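Local coordinates for Thiol:disulfide interchange protein DsbA (PDB 4ZL8) that probably introduces disulfide bonds into periplasmic proteins by handing over its own redox-active disulfide from a thioredoxin-fold active site, at residues Y12-P18 against G160-F164; I27-F33 against V153-N159; L63-F67 against A141-A145. The protein carries 1 engineered substitution. One frame throughout, in Å; residues are numbered along the deposited sequence.

Overall arrangement
All three contacts belong to one thioredoxin fold and reach its single mixed sheet, whose strand order is 13-14, 162-165, 155-158, 27-33, 58-64. Along the chain they close like brackets: 12-18, 27-33 and 63-67 come first, then 141-145, 153-159 and 160-164 return in reverse order. Interaction 2 forms the middle of the sheet, with its centre about 10 Å from that of interaction 1 and about 11 Å from that of interaction 3, and touches both. Interactions 1 and 3, at opposite ends of the sheet, have centres about 16 Å apart and do not touch. Helix 132-148, which follows the helices inserted after 63-67, returns to the sheet in interaction 3.

Interaction 1: residues Y12-P18 against G160-F164; sequences YVELSSP and GKYRF
Tyr12 and Tyr162 make the tight side of this antiparallel pairing at the edge of the sheet. Their side chains run alongside each other and point the same way, with CE1 of Tyr12 3.8 Å from CD1 of Tyr162 and the ring planes inclined at 84°. A chi1 of 68°, with CG between the backbone N and the carbonyl carbon, sets the Tyr12 ring in this place beside Tyr162. Nearer the backbone, Tyr12 CB meets CB of Phe164 at 3.9 Å. The backbones are joined at the hydrogen-bonded pair Val13-Arg163, where Val13 N donates to Arg163 O and Arg163 N returns the bond to Val13 O at 2.9 Å. A third bond, from Leu15 N to Lys161 O at 2.8 Å, extends the pairing past the short strand 13-14.

On the face bearing Val13 and Arg163, the arginine turns at chi3 (66°) and Val13 CG2 lies over one face of its guanidinium, 3.6 Å from NH1. Leu15 crosses the arginine at about a right angle. NH2 is bonded to Tyr148 O; NH1 meets a glycerol, probably from the crystallisation liquor.

The solvent side is looser. Exposed Glu14 brings OE2 only to within 3.8 Å of CE1, at the edge of the Tyr162 ring, and Pro18 CB rests 3.9 Å from CG of Lys161. The extended lysine then leads away to a salt bridge with Glu186, which is also hydrogen-bonded to the Tyr162 hydroxyl. A classic beta bulge sets Lys161 and Tyr162 opposite Val158 in the next strand, and helix 172-188 packs against Tyr162 and Phe164.

Interaction 2: residues I27-F33 against V153-N159; sequences IEVVELF and VPTMVVN
Met156 curls back against Val29 and Glu31 of the facing strand. The chain turns at chi2 (-59°) and again at chi3, which brings CE to 3.6 Å from CG1 of Val29, while SD lies 3.8 Å from CG of Glu31. The thioether thus fills the hollow beside these two residues on their common face of the sheet. On the other face Leu32 slants across Val157, with CD1 3.9 Å from CG2, and Val30 stands beside Val157 as its hydrogen-bonded partner. Near the end of the pairing Val153 pushes CG1 in against the backbone, 3.5 Å from Leu32 O.

The strands run antiparallel, with axes at 164°, and two-way backbone bonds join Val30 to Val157 and Leu32 to Thr155. Beyond Val158 the pairing is half backbone and half side chain: Asn159 N gives its hydrogen to Glu28 O at 2.7 Å, and Asn159 OD1 accepts Glu28 N at 3.0 Å, the donor standing 39° out of the amide carbonyl plane. A water bridges the strands here, donating to Glu28 OE1 at 2.7 Å and weakly to Val157 O. Glu28 OE2 is hydrogen-bonded to Ser22, and Asn159 ND2 to Glu186.

Pro154, after a cis peptide bond, sets CB beside Glu31 OE2; the other carboxylate oxygen of this buried glutamate is salt-bridged to Arg62. This is the cis-proline loop of the thioredoxin family, and Val153 and Pro154 accordingly touch the redox-active Cys40 at the start of helix 38-52. Strand 58-64 adjoins 27-33 on one side, and strand 162-165 adjoins 155-158 on the other.

Interaction 3: residues L63-F67 against A141-A145; sequences LPALF and AKKLA
Leu63 lies against one side of the helix, at Ala141 and Leu144, at the point where the edge strand 58-64 of the thioredoxin fold runs out and the helical insertion characteristic of DsbA proteins is joined to it. With CG anti to the backbone N (chi1 -170°), Leu63 spreads its two methyls along the helix surface: CD1 comes to 3.9 Å from Ala141 CB, and CD2 to 3.9 Å from Leu144 CB. The Leu63 and Leu144 side chains cross at about a right angle.

Ala141 is shared. Its methyl also receives Leu66, whose CD1 lies 3.7 Å from Ala141 CB, so that one small side chain is gripped by leucines from both the strand and the loop beyond it. The same Leu66 methyl also approaches the backbone N of Lys142. Between 63-67 and 141-145 the contact is made by apolar side chains, without hydrogen bonds, while Leu63 also rests on Val30 and Leu32 of the neighbouring strand.

Phe67 points its CB away from the helix, yet its ring swings back and lies at about 20° to that of Trp71. Ala65 CB sits over the centre of one ring face, and the ring edge carries CE1 to 4.1 Å from Ala145 CB.

Interaction 1: residues Y12-P18 against G160-F164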
ATOM      1  N   TYR A  12      18.537   1.395  -2.901  1.00 12.63           N
ATOM      2  CA  TYR A  12      17.748   0.930  -1.763  1.00 10.48           C
ATOM      3  C   TYR A  12      18.604   1.006  -0.511  1.00 12.77           C
ATOM      4  O   TYR A  12      19.825   1.086  -0.606  1.00 14.23           O
ATOM      5  CB  TYR A  12      17.270  -0.523  -1.960  1.00 11.37           C
ATOM      6  CG  TYR A  12      18.369  -1.563  -1.930  1.00 11.80           C
ATOM      7  CD1 TYR A  12      18.626  -2.315  -0.787  1.00 13.88           C
ATOM      8  CD2 TYR A  12      19.132  -1.816  -3.058  1.00 12.66           C
ATOM      9  CE1 TYR A  12      19.631  -3.257  -0.773  1.00 13.96           C
ATOM     10  CE2 TYR A  12      20.144  -2.755  -3.056  1.00 15.17           C
ATOM     11  CZ  TYR A  12      20.384  -3.485  -1.914  1.00 15.86           C
ATOM     12  OH  TYR A  12      21.390  -4.428  -1.899  1.00 17.72           O
ATOM     13  N   VAL A  13      17.942   0.940   0.647  1.00 11.94           N
ATOM     14  CA  VAL A  13      18.675   0.795   1.897  1.00 11.59           C
ATOM     15  C   VAL A  13      18.167  -0.441   2.625  1.00 11.34           C
ATOM     16  O   VAL A  13      17.014  -0.820   2.484  1.00 11.86           O
ATOM     17  CB  VAL A  13      18.541   2.042   2.809  1.00 13.53           C
ATOM     18  CG1 VAL A  13      19.081   3.264   2.127  1.00 15.08           C
ATOM     19  CG2 VAL A  13      17.087   2.249   3.265  1.00 13.63           C
ATOM     20  N   GLU A  14      19.052  -1.045   3.403  1.00 13.89           N
ATOM     21  CA  GLU A  14      18.662  -2.133   4.290  1.00 12.98           C
ATOM     22  C   GLU A  14      18.325  -1.567   5.671  1.00 12.53           C
ATOM     23  O   GLU A  14      19.092  -0.791   6.252  1.00 15.33           O
ATOM     24  CB  GLU A  14      19.775  -3.168   4.400  1.00 16.79           C
ATOM     25  CG  GLU A  14      19.312  -4.406   5.134  1.00 27.94           C
ATOM     26  CD  GLU A  14      20.243  -5.584   4.972  1.00 33.08           C
ATOM     27  OE1 GLU A  14      20.253  -6.431   5.889  1.00 39.64           O
ATOM     28  OE2 GLU A  14      20.947  -5.664   3.935  1.00 33.77           O
ATOM     29  N   LEU A  15      17.157  -1.930   6.185  1.00 10.71           N
ATOM     30  CA  LEU A  15      16.773  -1.508   7.520  1.00 10.77           C
ATOM     31  C   LEU A  15      17.631  -2.245   8.549  1.00 12.92           C
ATOM     32  O   LEU A  15      17.680  -3.480   8.537  1.00 14.42           O
ATOM     33  CB  LEU A  15      15.285  -1.813   7.736  1.00 12.02           C
ATOM     34  CG  LEU A  15      14.312  -1.128   6.777  1.00 11.61           C
ATOM     35  CD1 LEU A  15      12.892  -1.536   7.067  1.00 12.53           C
ATOM     36  CD2 LEU A  15      14.441   0.384   6.881  1.00 15.60           C
ATOM     37  N   SER A  16      18.274  -1.511   9.457  1.00 12.16           N
ATOM     38  CA  SER A  16      19.126  -2.132  10.452  1.00 13.62           C
ATOM     39  C   SER A  16      18.308  -2.967  11.454  1.00 13.90           C
ATOM     40  O   SER A  16      18.849  -3.908  12.060  1.00 17.09           O
ATOM     41  CB  SER A  16      20.010  -1.113  11.159  1.00 15.78           C
ATOM     42  OG  SER A  16      19.282  -0.261  12.017  1.00 15.93           O
ATOM     43  N   SER A  17      17.028  -2.622  11.605  1.00 13.75           N
ATOM     44  CA  SER A  17      16.074  -3.409  12.394  1.00 14.91           C
ATOM     45  C   SER A  17      14.964  -3.905  11.462  1.00 12.71           C
ATOM     46  O   SER A  17      13.975  -3.208  11.268  1.00 14.20           O
ATOM     47  CB  SER A  17      15.476  -2.569  13.522  1.00 16.08           C
ATOM     48  OG  SER A  17      16.455  -2.191  14.482  1.00 17.64           O
ATOM     49  N   PRO A  18      15.159  -5.085  10.850  1.00 12.81           N
ATOM     50  CA  PRO A  18      14.127  -5.649   9.979  1.00 14.15           C
ATOM     51  C   PRO A  18      12.798  -5.809  10.702  1.00 12.82           C
ATOM     52  O   PRO A  18      12.742  -6.016  11.919  1.00 15.84           O
ATOM     53  CB  PRO A  18      14.689  -7.012   9.578  1.00 15.82           C
ATOM     54  CG  PRO A  18      16.165  -6.894   9.762  1.00 21.31           C
ATOM     55  CD  PRO A  18      16.366  -5.929  10.902  1.00 16.88           C
ATOM     56  N   GLY A 160      10.293  -6.716   4.671  1.00  9.74           N
ATOM     57  CA  GLY A 160      10.517  -6.041   5.941  1.00 10.03           C
ATOM     58  C   GLY A 160      11.942  -5.536   6.114  1.00 10.12           C
ATOM     59  O   GLY A 160      12.336  -5.150   7.204  1.00 11.54           O
ATOM     60  N   LYS A 161      12.706  -5.543   5.022  1.00 10.02           N
ATOM     61  CA  LYS A 161      14.158  -5.393   5.095  1.00 12.00           C
ATOM     62  C   LYS A 161      14.730  -4.291   4.207  1.00 11.07           C
ATOM     63  O   LYS A 161      15.783  -3.752   4.540  1.00 12.85           O
ATOM     64  CB  LYS A 161      14.842  -6.723   4.690  1.00 14.57           C
ATOM     65  CG  LYS A 161      14.773  -7.808   5.741  1.00 23.89           C
ATOM     66  CD  LYS A 161      15.402  -9.098   5.225  1.00 22.90           C
ATOM     67  CE  LYS A 161      14.963 -10.288   6.056  1.00 30.98           C
ATOM     68  NZ  LYS A 161      15.337 -11.596   5.459  1.00 28.06           N
ATOM     69  N   TYR A 162      14.135  -4.042   3.043  1.00 10.11           N
ATOM     70  CA  TYR A 162      14.752  -3.161   2.049  1.00 10.54           C
ATOM     71  C   TYR A 162      13.769  -2.070   1.676  1.00 10.58           C
ATOM     72  O   TYR A 162      12.636  -2.365   1.274  1.00 11.02           O
ATOM     73  CB  TYR A 162      15.138  -3.933   0.780  1.00  9.95           C
ATOM     74  CG  TYR A 162      15.900  -5.197   1.030  1.00 10.66           C
ATOM     75  CD1 TYR A 162      17.219  -5.171   1.442  1.00 11.13           C
ATOM     76  CD2 TYR A 162      15.287  -6.429   0.857  1.00 10.22           C
ATOM     77  CE1 TYR A 162      17.921  -6.352   1.669  1.00 12.59           C
ATOM     78  CE2 TYR A 162      15.965  -7.595   1.086  1.00 12.46           C
ATOM     79  CZ  TYR A 162      17.276  -7.545   1.490  1.00 13.12           C
ATOM     80  OH  TYR A 162      17.977  -8.694   1.710  1.00 14.90           O
ATOM     81  N   ARG A 163      14.196  -0.809   1.783  1.00  9.16           N
ATOM     82  CA  ARG A 163      13.316   0.323   1.476  1.00 10.28           C
ATOM     83  C   ARG A 163      13.843   1.074   0.275  1.00  8.85           C
ATOM     84  O   ARG A 163      15.043   1.317   0.172  1.00 11.27           O
ATOM     85  CB  ARG A 163      13.205   1.253   2.685  1.00  9.61           C
ATOM     86  CG  ARG A 163      12.161   2.343   2.544  1.00 10.13           C
ATOM     87  CD  ARG A 163      12.214   3.349   3.693  1.00 11.57           C
ATOM     88  NE  ARG A 163      13.448   4.106   3.691  1.00 12.23           N
ATOM     89  CZ  ARG A 163      14.181   4.383   4.763  1.00 14.07           C
ATOM     90  NH1 ARG A 163      15.273   5.095   4.621  1.00 15.30           N
ATOM     91  NH2 ARG A 163      13.847   3.936   5.978  1.00 16.65           N
ATOM     92  N   PHE A 164      12.942   1.452  -0.623  1.00  9.85           N
ATOM     93  CA  PHE A 164      13.333   2.179  -1.833  1.00 10.40           C
ATOM     94  C   PHE A 164      12.135   2.920  -2.395  1.00 10.84           C
ATOM     95  O   PHE A 164      11.001   2.627  -2.038  1.00 10.62           O
ATOM     96  CB  PHE A 164      13.967   1.251  -2.880  1.00 10.23           C
ATOM     97  CG  PHE A 164      13.153   0.035  -3.232  1.00 10.80           C
ATOM     98  CD1 PHE A 164      13.145  -1.069  -2.390  1.00 10.74           C
ATOM     99  CD2 PHE A 164      12.425  -0.034  -4.433  1.00  9.60           C
ATOM    100  CE1 PHE A 164      12.424  -2.207  -2.712  1.00 11.41           C
ATOM    101  CE2 PHE A 164      11.717  -1.187  -4.762  1.00 10.03           C
ATOM    102  CZ  PHE A 164      11.711  -2.263  -3.891  1.00 10.89           C
TER

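Interaction 2: residues I27-F33 against V153-N159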
ATOM      1  N   ILE A  27       7.584 -13.954   0.694  1.00  9.67           N
ATOM      2  CA  ILE A  27       8.400 -12.777   0.528  1.00  9.72           C
ATOM      3  C   ILE A  27       7.476 -11.587   0.351  1.00 10.08           C
ATOM      4  O   ILE A  27       6.716 -11.517  -0.615  1.00 10.85           O
ATOM      5  CB  ILE A  27       9.337 -12.913  -0.670  1.00  9.68           C
ATOM      6  CG1 ILE A  27      10.235 -14.141  -0.500  1.00 11.96           C
ATOM      7  CG2 ILE A  27      10.141 -11.635  -0.855  1.00 10.16           C
ATOM      8  CD1 ILE A  27      10.912 -14.574  -1.779  1.00 12.47           C
ATOM      9  N   GLU A  28       7.494 -10.686   1.321  1.00  9.29           N
ATOM     10  CA  GLU A  28       6.573  -9.559   1.296  1.00  8.95           C
ATOM     11  C   GLU A  28       7.028  -8.438   0.353  1.00  8.17           C
ATOM     12  O   GLU A  28       8.209  -8.129   0.275  1.00  8.95           O
ATOM     13  CB  GLU A  28       6.432  -9.002   2.710  1.00  9.53           C
ATOM     14  CG  GLU A  28       5.165  -8.180   2.912  1.00  9.47           C
ATOM     15  CD  GLU A  28       5.108  -7.496   4.270  1.00 10.12           C
ATOM     16  OE1 GLU A  28       6.148  -6.968   4.712  1.00 10.17           O
ATOM     17  OE2 GLU A  28       4.024  -7.530   4.889  1.00 11.60           O
ATOM     18  N   VAL A  29       6.057  -7.832  -0.324  1.00  8.64           N
ATOM     19  CA  VAL A  29       6.297  -6.586  -1.044  1.00  9.21           C
ATOM     20  C   VAL A  29       5.223  -5.605  -0.620  1.00  8.69           C
ATOM     21  O   VAL A  29       4.042  -5.860  -0.844  1.00 10.03           O
ATOM     22  CB  VAL A  29       6.222  -6.770  -2.560  1.00  9.41           C
ATOM     23  CG1 VAL A  29       6.452  -5.440  -3.264  1.00 10.88           C
ATOM     24  CG2 VAL A  29       7.240  -7.816  -3.029  1.00 11.98           C
ATOM     25  N   VAL A  30       5.623  -4.518   0.030  1.00  7.80           N
ATOM     26  CA  VAL A  30       4.690  -3.487   0.483  1.00  8.81           C
ATOM     27  C   VAL A  30       4.856  -2.222  -0.342  1.00  8.14           C
ATOM     28  O   VAL A  30       5.975  -1.742  -0.517  1.00  9.08           O
ATOM     29  CB  VAL A  30       4.976  -3.132   1.951  1.00  9.72           C
ATOM     30  CG1 VAL A  30       4.055  -1.998   2.409  1.00 11.73           C
ATOM     31  CG2 VAL A  30       4.809  -4.339   2.858  1.00 10.43           C
ATOM     32  N   GLU A  31       3.741  -1.719  -0.870  1.00  8.73           N
ATOM     33  CA  GLU A  31       3.719  -0.358  -1.396  1.00  9.12           C
ATOM     34  C   GLU A  31       3.008   0.512  -0.375  1.00  8.07           C
ATOM     35  O   GLU A  31       1.810   0.334  -0.135  1.00  9.62           O
ATOM     36  CB  GLU A  31       2.991  -0.260  -2.742  1.00  8.82           C
ATOM     37  CG  GLU A  31       3.086   1.155  -3.299  1.00 10.27           C
ATOM     38  CD  GLU A  31       2.029   1.544  -4.301  1.00 11.71           C
ATOM     39  OE1 GLU A  31       1.031   0.846  -4.505  1.00 13.57           O
ATOM     40  OE2 GLU A  31       2.184   2.659  -4.871  1.00 11.42           O
ATOM     41  N   LEU A  32       3.743   1.423   0.255  1.00  8.98           N
ATOM     42  CA  LEU A  32       3.103   2.448   1.094  1.00  9.39           C
ATOM     43  C   LEU A  32       2.593   3.550   0.176  1.00  9.74           C
ATOM     44  O   LEU A  32       3.321   4.006  -0.721  1.00  9.65           O
ATOM     45  CB  LEU A  32       4.057   3.001   2.150  1.00 10.84           C
ATOM     46  CG  LEU A  32       4.448   1.987   3.247  1.00 10.51           C
ATOM     47  CD1 LEU A  32       5.781   1.402   2.908  1.00 13.74           C
ATOM     48  CD2 LEU A  32       4.488   2.640   4.629  1.00 13.28           C
ATOM     49  N   PHE A  33       1.339   3.939   0.386  1.00  8.66           N
ATOM     50  CA  PHE A  33       0.687   4.839  -0.562  1.00  9.68           C
ATOM     51  C   PHE A  33      -0.355   5.678   0.175  1.00  9.08           C
ATOM     52  O   PHE A  33      -0.678   5.439   1.325  1.00  9.74           O
ATOM     53  CB  PHE A  33       0.017   4.036  -1.693  1.00  9.80           C
ATOM     54  CG  PHE A  33      -1.330   3.529  -1.329  1.00 10.03           C
ATOM     55  CD1 PHE A  33      -1.478   2.544  -0.364  1.00 12.46           C
ATOM     56  CD2 PHE A  33      -2.463   4.031  -1.935  1.00 12.22           C
ATOM     57  CE1 PHE A  33      -2.724   2.113  -0.003  1.00 14.04           C
ATOM     58  CE2 PHE A  33      -3.712   3.594  -1.562  1.00 14.74           C
ATOM     59  CZ  PHE A  33      -3.835   2.625  -0.620  1.00 14.80           C
ATOM     60  N   VAL A 153       5.488   8.937   0.194  1.00 11.04           N
ATOM     61  CA  VAL A 153       4.924   7.904  -0.662  1.00 10.94           C
ATOM     62  C   VAL A 153       4.991   8.355  -2.121  1.00 10.74           C
ATOM     63  O   VAL A 153       5.103   9.567  -2.382  1.00 11.48           O
ATOM     64  CB  VAL A 153       3.466   7.592  -0.266  1.00 10.85           C
ATOM     65  CG1 VAL A 153       3.429   6.951   1.125  1.00 11.89           C
ATOM     66  CG2 VAL A 153       2.585   8.817  -0.314  1.00 12.51           C
ATOM     67  N   PRO A 154       4.946   7.403  -3.060  1.00  9.30           N
ATOM     68  CA  PRO A 154       4.968   5.950  -2.836  1.00  9.55           C
ATOM     69  C   PRO A 154       6.356   5.476  -2.425  1.00 11.75           C
ATOM     70  O   PRO A 154       7.361   5.966  -2.929  1.00 11.87           O
ATOM     71  CB  PRO A 154       4.556   5.391  -4.193  1.00 11.59           C
ATOM     72  CG  PRO A 154       4.988   6.442  -5.185  1.00 11.99           C
ATOM     73  CD  PRO A 154       4.868   7.761  -4.489  1.00 11.91           C
ATOM     74  N   THR A 155       6.390   4.499  -1.514  1.00  9.52           N
ATOM     75  CA  THR A 155       7.633   3.876  -1.066  1.00  8.40           C
ATOM     76  C   THR A 155       7.410   2.387  -0.996  1.00  9.31           C
ATOM     77  O   THR A 155       6.348   1.918  -0.585  1.00 10.81           O
ATOM     78  CB  THR A 155       8.053   4.396   0.308  1.00 10.61           C
ATOM     79  OG1 THR A 155       8.341   5.795   0.217  1.00 11.38           O
ATOM     80  CG2 THR A 155       9.293   3.682   0.848  1.00 10.77           C
ATOM     81  N   MET A 156       8.419   1.650  -1.436  1.00  8.97           N
ATOM     82  CA  MET A 156       8.373   0.194  -1.431  1.00  8.90           C
ATOM     83  C   MET A 156       9.226  -0.348  -0.287  1.00  8.91           C
ATOM     84  O   MET A 156      10.290   0.194   0.029  1.00  9.00           O
ATOM     85  CB  MET A 156       8.975  -0.350  -2.721  1.00 10.42           C
ATOM     86  CG  MET A 156       8.358   0.174  -3.997  1.00 10.42           C
ATOM     87  SD  MET A 156       6.590  -0.160  -4.143  1.00 12.15           S
ATOM     88  CE  MET A 156       6.532  -1.920  -4.031  1.00 13.77           C
ATOM     89  N   VAL A 157       8.747  -1.436   0.319  1.00  8.98           N
ATOM     90  CA  VAL A 157       9.545  -2.202   1.274  1.00  9.29           C
ATOM     91  C   VAL A 157       9.432  -3.676   0.924  1.00  9.27           C
ATOM     92  O   VAL A 157       8.330  -4.220   0.819  1.00 10.11           O
ATOM     93  CB  VAL A 157       9.138  -1.977   2.763  1.00  9.36           C
ATOM     94  CG1 VAL A 157      10.039  -2.793   3.683  1.00 10.60           C
ATOM     95  CG2 VAL A 157       9.186  -0.503   3.127  1.00  9.48           C
ATOM     96  N   VAL A 158      10.583  -4.308   0.721  1.00  8.41           N
ATOM     97  CA  VAL A 158      10.633  -5.736   0.436  1.00  8.62           C
ATOM     98  C   VAL A 158      11.096  -6.528   1.643  1.00  9.54           C
ATOM     99  O   VAL A 158      12.149  -6.228   2.248  1.00  9.47           O
ATOM    100  CB  VAL A 158      11.511  -6.037  -0.789  1.00  9.60           C
ATOM    101  CG1 VAL A 158      11.749  -7.520  -0.967  1.00  9.82           C
ATOM    102  CG2 VAL A 158      10.839  -5.489  -2.040  1.00 10.63           C
ATOM    103  N   ASN A 159      10.271  -7.523   1.975  1.00  9.03           N
ATOM    104  CA  ASN A 159      10.478  -8.491   3.049  1.00 10.80           C
ATOM    105  C   ASN A 159      10.850  -7.889   4.399  1.00 10.04           C
ATOM    106  O   ASN A 159      11.578  -8.479   5.189  1.00 10.84           O
ATOM    107  CB  ASN A 159      11.484  -9.576   2.649  1.00 10.18           C
ATOM    108  CG  ASN A 159      11.011 -10.950   3.016  1.00 10.51           C
ATOM    109  OD1 ASN A 159       9.811 -11.181   3.178  1.00 11.38           O
ATOM    110  ND2 ASN A 159      11.955 -11.874   3.173  1.00 13.71           N
TER
HETATM  111  O   HOH W   1       8.077  -5.700   3.324  1.00 11.21           O

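Interaction 3: residues L63-F67 against A141-A145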
ATOM      1  N   LEU A  63      -0.128  -0.646   1.820  1.00  9.56           N
ATOM      2  CA  LEU A  63      -0.277  -0.173   3.186  1.00 10.07           C
ATOM      3  C   LEU A  63      -0.478   1.337   3.132  1.00  9.30           C
ATOM      4  O   LEU A  63       0.358   2.045   2.578  1.00  9.25           O
ATOM      5  CB  LEU A  63       0.991  -0.467   3.980  1.00 10.99           C
ATOM      6  CG  LEU A  63       0.882  -0.241   5.490  1.00 17.67           C
ATOM      7  CD1 LEU A  63      -0.045  -1.253   6.156  1.00 23.70           C
ATOM      8  CD2 LEU A  63       2.299  -0.304   6.063  1.00 23.28           C
ATOM      9  N   PRO A  64      -1.591   1.822   3.694  1.00  8.93           N
ATOM     10  CA  PRO A  64      -1.806   3.266   3.643  1.00  9.01           C
ATOM     11  C   PRO A  64      -0.894   3.974   4.612  1.00  9.09           C
ATOM     12  O   PRO A  64      -0.736   3.521   5.740  1.00 10.96           O
ATOM     13  CB  PRO A  64      -3.255   3.407   4.083  1.00 10.69           C
ATOM     14  CG  PRO A  64      -3.445   2.295   5.046  1.00 11.75           C
ATOM     15  CD  PRO A  64      -2.619   1.148   4.493  1.00 11.90           C
ATOM     16  N   ALA A  65      -0.304   5.086   4.183  1.00 10.03           N
ATOM     17  CA  ALA A  65       0.526   5.929   5.032  1.00 10.86           C
ATOM     18  C   ALA A  65      -0.417   6.834   5.808  1.00 11.83           C
ATOM     19  O   ALA A  65      -1.172   7.624   5.230  1.00 11.22           O
ATOM     20  CB  ALA A  65       1.500   6.731   4.196  1.00 10.46           C
ATOM     21  N   LEU A  66      -0.416   6.666   7.126  1.00 12.73           N
ATOM     22  CA  LEU A  66      -1.330   7.382   8.005  1.00 13.01           C
ATOM     23  C   LEU A  66      -0.585   8.558   8.622  1.00 15.11           C
ATOM     24  O   LEU A  66      -0.252   8.553   9.820  1.00 17.91           O
ATOM     25  CB  LEU A  66      -1.888   6.439   9.076  1.00 12.42           C
ATOM     26  CG  LEU A  66      -2.552   5.189   8.507  1.00 13.41           C
ATOM     27  CD1 LEU A  66      -2.945   4.259   9.646  1.00 15.06           C
ATOM     28  CD2 LEU A  66      -3.757   5.524   7.647  1.00 13.70           C
ATOM     29  N   PHE A  67      -0.351   9.565   7.794  1.00 14.25           N
ATOM     30  CA  PHE A  67       0.516  10.691   8.137  1.00 17.89           C
ATOM     31  C   PHE A  67      -0.296  11.911   8.552  1.00 19.41           C
ATOM     32  O   PHE A  67       0.197  13.045   8.508  1.00 24.44           O
ATOM     33  CB  PHE A  67       1.423  11.027   6.955  1.00 16.45           C
ATOM     34  CG  PHE A  67       2.485   9.995   6.696  1.00 17.05           C
ATOM     35  CD1 PHE A  67       2.599   8.880   7.519  1.00 18.80           C
ATOM     36  CD2 PHE A  67       3.371  10.131   5.642  1.00 20.57           C
ATOM     37  CE1 PHE A  67       3.568   7.930   7.297  1.00 23.31           C
ATOM     38  CE2 PHE A  67       4.345   9.172   5.419  1.00 22.18           C
ATOM     39  CZ  PHE A  67       4.442   8.078   6.245  1.00 23.58           C
ATOM     40  N   ALA A 141      -1.010  -0.201  11.109  1.00 10.01           N
ATOM     41  CA  ALA A 141      -0.452   0.439   9.922  1.00 10.95           C
ATOM     42  C   ALA A 141       0.451   1.595  10.295  1.00 11.23           C
ATOM     43  O   ALA A 141       1.499   1.806   9.675  1.00 11.67           O
ATOM     44  CB  ALA A 141      -1.556   0.878   8.990  1.00 10.30           C
ATOM     45  N   LYS A 142       0.045   2.373  11.288  1.00 10.79           N
ATOM     46  CA  LYS A 142       0.855   3.481  11.756  1.00 10.98           C
ATOM     47  C   LYS A 142       2.201   2.988  12.260  1.00 11.43           C
ATOM     48  O   LYS A 142       3.253   3.524  11.911  1.00 13.08           O
ATOM     49  CB  LYS A 142       0.124   4.222  12.876  1.00 14.13           C
ATOM     50  CG  LYS A 142       0.884   5.393  13.436  1.00 18.71           C
ATOM     51  CD  LYS A 142       0.098   6.038  14.584  0.56 22.72           C
ATOM     52  CE  LYS A 142       0.898   7.108  15.316  0.95 36.34           C
ATOM     53  NZ  LYS A 142       1.043   8.360  14.516  0.56 41.40           N
ATOM     54  N   LYS A 143       2.158   1.948  13.085  1.00 11.56           N
ATOM     55  CA  LYS A 143       3.373   1.412  13.678  1.00 12.89           C
ATOM     56  C   LYS A 143       4.294   0.813  12.610  1.00 10.86           C
ATOM     57  O   LYS A 143       5.506   0.924  12.715  1.00 12.26           O
ATOM     58  CB  LYS A 143       3.038   0.368  14.743  1.00 13.32           C
ATOM     59  CG  LYS A 143       2.458   0.950  16.020  1.00 17.76           C
ATOM     60  CD  LYS A 143       2.405  -0.096  17.125  1.00 26.64           C
ATOM     61  CE  LYS A 143       1.862   0.481  18.425  0.54 28.36           C
ATOM     62  NZ  LYS A 143       2.038  -0.463  19.561  0.09 27.48           N
ATOM     63  N   LEU A 144       3.726   0.184  11.583  1.00 11.59           N
ATOM     64  CA  LEU A 144       4.567  -0.344  10.495  1.00  9.57           C
ATOM     65  C   LEU A 144       5.306   0.753   9.753  1.00 10.98           C
ATOM     66  O   LEU A 144       6.508   0.654   9.520  1.00 11.86           O
ATOM     67  CB  LEU A 144       3.749  -1.197   9.522  1.00 12.98           C
ATOM     68  CG  LEU A 144       3.364  -2.565  10.050  1.00 14.00           C
ATOM     69  CD1 LEU A 144       2.312  -3.202   9.131  1.00 14.72           C
ATOM     70  CD2 LEU A 144       4.582  -3.496  10.188  1.00 15.04           C
ATOM     71  N   ALA A 145       4.625   1.840   9.423  1.00 11.00           N
ATOM     72  CA  ALA A 145       5.289   2.910   8.705  1.00 12.09           C
ATOM     73  C   ALA A 145       6.418   3.501   9.557  1.00 13.62           C
ATOM     74  O   ALA A 145       7.473   3.850   9.037  1.00 14.78           O
ATOM     75  CB  ALA A 145       4.287   3.986   8.299  1.00 16.50           C
TER